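Long-range contact in putative streptothricin acetyltransferase (Bacillus anthracis, PDB 3PP9), which binds acetyl coenzyme A and, as a putative streptothricin acetyltransferase of the GNAT family, probably transfers the acetyl group to the antibiotic: residues A[6-11]-A[77-82]. Numbering follows the deposited sequence.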
ATOM      1  N   LEU A   6     -28.631  -8.514 -17.775  1.00 26.67           N
ATOM      2  CA  LEU A   6     -27.870  -7.829 -16.746  1.00 24.21           C
ATOM      3  C   LEU A   6     -27.640  -6.342 -17.031  1.00 23.24           C
ATOM      4  O   LEU A   6     -27.337  -5.959 -18.161  1.00 24.45           O
ATOM      5  CB  LEU A   6     -26.482  -8.505 -16.706  1.00 23.01           C
ATOM      6  CG  LEU A   6     -25.508  -8.078 -15.632  1.00 22.09           C
ATOM      7  CD1 LEU A   6     -25.981  -8.672 -14.325  1.00 23.90           C
ATOM      8  CD2 LEU A   6     -24.102  -8.570 -16.001  1.00 24.00           C
ATOM      9  N   LEU A   7     -27.745  -5.510 -15.997  1.00 21.52           N
ATOM     10  CA  LEU A   7     -27.476  -4.070 -16.108  1.00 21.39           C
ATOM     11  C   LEU A   7     -26.415  -3.679 -15.093  1.00 19.82           C
ATOM     12  O   LEU A   7     -26.513  -4.061 -13.943  1.00 18.37           O
ATOM     13  CB  LEU A   7     -28.734  -3.223 -15.826  1.00 22.08           C
ATOM     14  CG  LEU A   7     -28.461  -1.702 -15.672  1.00 23.52           C
ATOM     15  CD1 LEU A   7     -27.931  -1.106 -16.959  1.00 24.89           C
ATOM     16  CD2 LEU A   7     -29.679  -0.936 -15.173  1.00 27.63           C
ATOM     17  N   ILE A   8     -25.409  -2.926 -15.531  1.00 18.30           N
ATOM     18  CA  ILE A   8     -24.376  -2.402 -14.657  1.00 17.62           C
ATOM     19  C   ILE A   8     -24.560  -0.876 -14.655  1.00 17.01           C
ATOM     20  O   ILE A   8     -24.565  -0.223 -15.730  1.00 17.91           O
ATOM     21  CB  ILE A   8     -22.934  -2.703 -15.132  1.00 17.71           C
ATOM     22  CG1 ILE A   8     -22.669  -4.216 -15.248  1.00 21.70           C
ATOM     23  CG2 ILE A   8     -21.946  -2.006 -14.216  1.00 19.43           C
ATOM     24  CD1 ILE A   8     -22.752  -4.965 -13.982  1.00 23.97           C
ATOM     25  N   ARG A   9     -24.764  -0.290 -13.479  1.00 16.05           N
ATOM     26  CA  ARG A   9     -24.900   1.172 -13.408  1.00 15.84           C
ATOM     27  C   ARG A   9     -24.388   1.714 -12.086  1.00 14.74           C
ATOM     28  O   ARG A   9     -24.209   0.985 -11.139  1.00 14.62           O
ATOM     29  CB  ARG A   9     -26.332   1.678 -13.603  1.00 16.59           C
ATOM     30  CG  ARG A   9     -27.359   1.240 -12.552  1.00 17.78           C
ATOM     31  CD  ARG A   9     -28.600   2.163 -12.603  1.00 17.87           C
ATOM     32  NE  ARG A   9     -29.621   1.724 -11.669  1.00 18.20           N
ATOM     33  CZ  ARG A   9     -29.608   1.964 -10.358  1.00 17.43           C
ATOM     34  NH1 ARG A   9     -28.592   2.579  -9.780  1.00 19.27           N
ATOM     35  NH2 ARG A   9     -30.602   1.509  -9.595  1.00 18.88           N
ATOM     36  N   GLU A  10     -24.151   3.016 -12.052  1.00 13.97           N
ATOM     37  CA  GLU A  10     -23.657   3.692 -10.865  1.00 14.95           C
ATOM     38  C   GLU A  10     -24.675   3.638  -9.724  1.00 15.43           C
ATOM     39  O   GLU A  10     -25.903   3.845  -9.930  1.00 16.14           O
ATOM     40  CB  GLU A  10     -23.308   5.151 -11.201  1.00 16.05           C
ATOM     41  CG  GLU A  10     -22.741   5.965 -10.051  1.00 17.77           C
ATOM     42  CD  GLU A  10     -22.365   7.392 -10.490  1.00 20.77           C
ATOM     43  OE1 GLU A  10     -22.490   7.709 -11.680  1.00 24.00           O
ATOM     44  OE2 GLU A  10     -21.912   8.174  -9.633  1.00 27.40           O
ATOM     45  N   LEU A  11     -24.158   3.381  -8.532  1.00 15.00           N
ATOM     46  CA  LEU A  11     -24.963   3.326  -7.311  1.00 15.45           C
ATOM     47  C   LEU A  11     -25.591   4.701  -7.051  1.00 17.16           C
ATOM     48  O   LEU A  11     -24.944   5.737  -7.233  1.00 18.19           O
ATOM     49  CB  LEU A  11     -24.078   2.962  -6.117  1.00 15.97           C
ATOM     50  CG  LEU A  11     -24.785   2.817  -4.766  1.00 17.49           C
ATOM     51  CD1 LEU A  11     -25.635   1.598  -4.780  1.00 18.37           C
ATOM     52  CD2 LEU A  11     -23.744   2.721  -3.669  1.00 20.30           C
ATOM     53  N   ILE A  77     -16.305   5.704  -6.710  1.00 13.73           N
ATOM     54  CA  ILE A  77     -17.617   5.332  -7.178  1.00 13.49           C
ATOM     55  C   ILE A  77     -17.883   3.868  -6.931  1.00 12.69           C
ATOM     56  O   ILE A  77     -16.954   3.103  -6.712  1.00 13.10           O
ATOM     57  CB  ILE A  77     -17.661   5.564  -8.737  1.00 14.04           C
ATOM     58  CG1 ILE A  77     -19.060   5.499  -9.335  1.00 14.79           C
ATOM     59  CG2 ILE A  77     -16.752   4.576  -9.474  1.00 13.70           C
ATOM     60  CD1 ILE A  77     -19.086   6.071 -10.805  1.00 16.06           C
ATOM     61  N   ILE A  78     -19.166   3.517  -6.919  1.00 12.18           N
ATOM     62  CA  ILE A  78     -19.606   2.120  -6.844  1.00 11.34           C
ATOM     63  C   ILE A  78     -20.519   1.825  -8.038  1.00 11.92           C
ATOM     64  O   ILE A  78     -21.389   2.649  -8.391  1.00 13.04           O
ATOM     65  CB  ILE A  78     -20.340   1.770  -5.534  1.00 11.46           C
ATOM     66  CG1 ILE A  78     -19.329   1.781  -4.398  1.00 12.26           C
ATOM     67  CG2 ILE A  78     -21.010   0.402  -5.633  1.00 13.85           C
ATOM     68  CD1 ILE A  78     -19.913   1.566  -2.989  1.00 14.17           C
ATOM     69  N   TYR A  79     -20.259   0.708  -8.709  1.00 12.42           N
ATOM     70  CA  TYR A  79     -21.153   0.255  -9.767  1.00 12.66           C
ATOM     71  C   TYR A  79     -21.813  -1.003  -9.251  1.00 13.32           C
ATOM     72  O   TYR A  79     -21.160  -1.831  -8.621  1.00 13.79           O
ATOM     73  CB  TYR A  79     -20.456  -0.043 -11.079  1.00 12.80           C
ATOM     74  CG  TYR A  79     -19.951   1.176 -11.788  1.00 12.50           C
ATOM     75  CD1 TYR A  79     -20.798   1.934 -12.573  1.00 14.66           C
ATOM     76  CD2 TYR A  79     -18.627   1.550 -11.705  1.00 13.97           C
ATOM     77  CE1 TYR A  79     -20.346   3.072 -13.230  1.00 14.49           C
ATOM     78  CE2 TYR A  79     -18.163   2.663 -12.380  1.00 14.21           C
ATOM     79  CZ  TYR A  79     -19.021   3.412 -13.136  1.00 15.73           C
ATOM     80  OH  TYR A  79     -18.549   4.534 -13.811  1.00 19.47           O
ATOM     81  N   ILE A  80     -23.109  -1.129  -9.499  1.00 13.04           N
ATOM     82  CA  ILE A  80     -23.866  -2.313  -9.111  1.00 12.97           C
ATOM     83  C   ILE A  80     -24.309  -3.105 -10.334  1.00 14.00           C
ATOM     84  O   ILE A  80     -24.546  -2.548 -11.403  1.00 15.15           O
ATOM     85  CB  ILE A  80     -25.132  -1.979  -8.240  1.00 13.32           C
ATOM     86  CG1 ILE A  80     -26.047  -0.934  -8.916  1.00 14.47           C
ATOM     87  CG2 ILE A  80     -24.696  -1.491  -6.864  1.00 13.92           C
ATOM     88  CD1 ILE A  80     -27.373  -0.613  -8.166  1.00 14.53           C
ATOM     89  N   ALA A  81     -24.406  -4.419 -10.165  1.00 13.88           N
ATOM     90  CA  ALA A  81     -24.881  -5.320 -11.186  1.00 14.47           C
ATOM     91  C   ALA A  81     -26.313  -5.715 -10.821  1.00 15.56           C
ATOM     92  O   ALA A  81     -26.559  -6.278  -9.745  1.00 16.54           O
ATOM     93  CB  ALA A  81     -23.999  -6.573 -11.235  1.00 15.03           C
ATOM     94  N   LEU A  82     -27.252  -5.458 -11.724  1.00 15.97           N
ATOM     95  CA  LEU A  82     -28.657  -5.761 -11.525  1.00 17.59           C
ATOM     96  C   LEU A  82     -29.136  -6.840 -12.479  1.00 18.91           C
ATOM     97  O   LEU A  82     -28.952  -6.732 -13.693  1.00 19.63           O
ATOM     98  CB  LEU A  82     -29.492  -4.493 -11.783  1.00 18.30           C
ATOM     99  CG  LEU A  82     -29.317  -3.420 -10.714  1.00 19.94           C
ATOM    100  CD1 LEU A  82     -29.595  -2.032 -11.295  1.00 23.51           C
ATOM    101  CD2 LEU A  82     -30.221  -3.743  -9.540  1.00 22.64           C
TER
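The carbonyl oxygen of Leu7 accepts the backbone N-H of Leu82, with Leu7 O and Leu82 N 2.7 Å apart and the bond nearly straight. The same oxygen receives a CA-H...O contact from Ala81 CA. Leu7 N returns a bond to Leu82 O, which completes a hydrogen-bonded antiparallel pair. Arg9 and Ile80 form the next such pair. Past the end of the strand, Leu11 N still reaches Ile78 O at 2.9 Å.

Leu7, Arg9, Ile80 and Leu82 point to one face of the sheet. Arg9 leaves its backbone with CG between N and the carbonyl carbon (chi1 63°), and its side chain lies alongside that of Ile80. Ile80 CD1 sits over one guanidinium face, 3.8 Å from Arg9 NH1. Leu82 CD1 touches Arg9 NE at the same distance. Arg9 NH1 also bonds Glu10 O, which lies in the guanidinium plane, and forms a salt bridge with Asp15. The bond to Glu10 O is bent (N-H...O 136°). Both partners are taken by NH1 and help to hold the guanidinium over Ile80 CD1. The side chains of Leu11 and Ile80 cross at about a right angle, Leu11 CD1 touching Ile80 CG2 at 3.8 Å.

Ile8, Glu10, Tyr79 and Ala81 point to the other face. Ile8 CD1 presses on Ala81 CB at 3.4 Å, a tight carbon contact. Tyr79 turns its ring edge to Arg9 C. The extended Glu10 chain crosses the tip of Ile77, with Glu10 CD 3.5 Å from Ile77 CD1.

Strand 7-10 is an outermost strand of the mixed GNAT sheet in this chain. Strand 76-83 separates it from strand 86-95, bonding that strand through Ile77, Tyr79 and Ala81. Helix 117-131 packs on the face of Ile8, Tyr79 and Ala81, through Leu121, Gln124 and Val117 respectively.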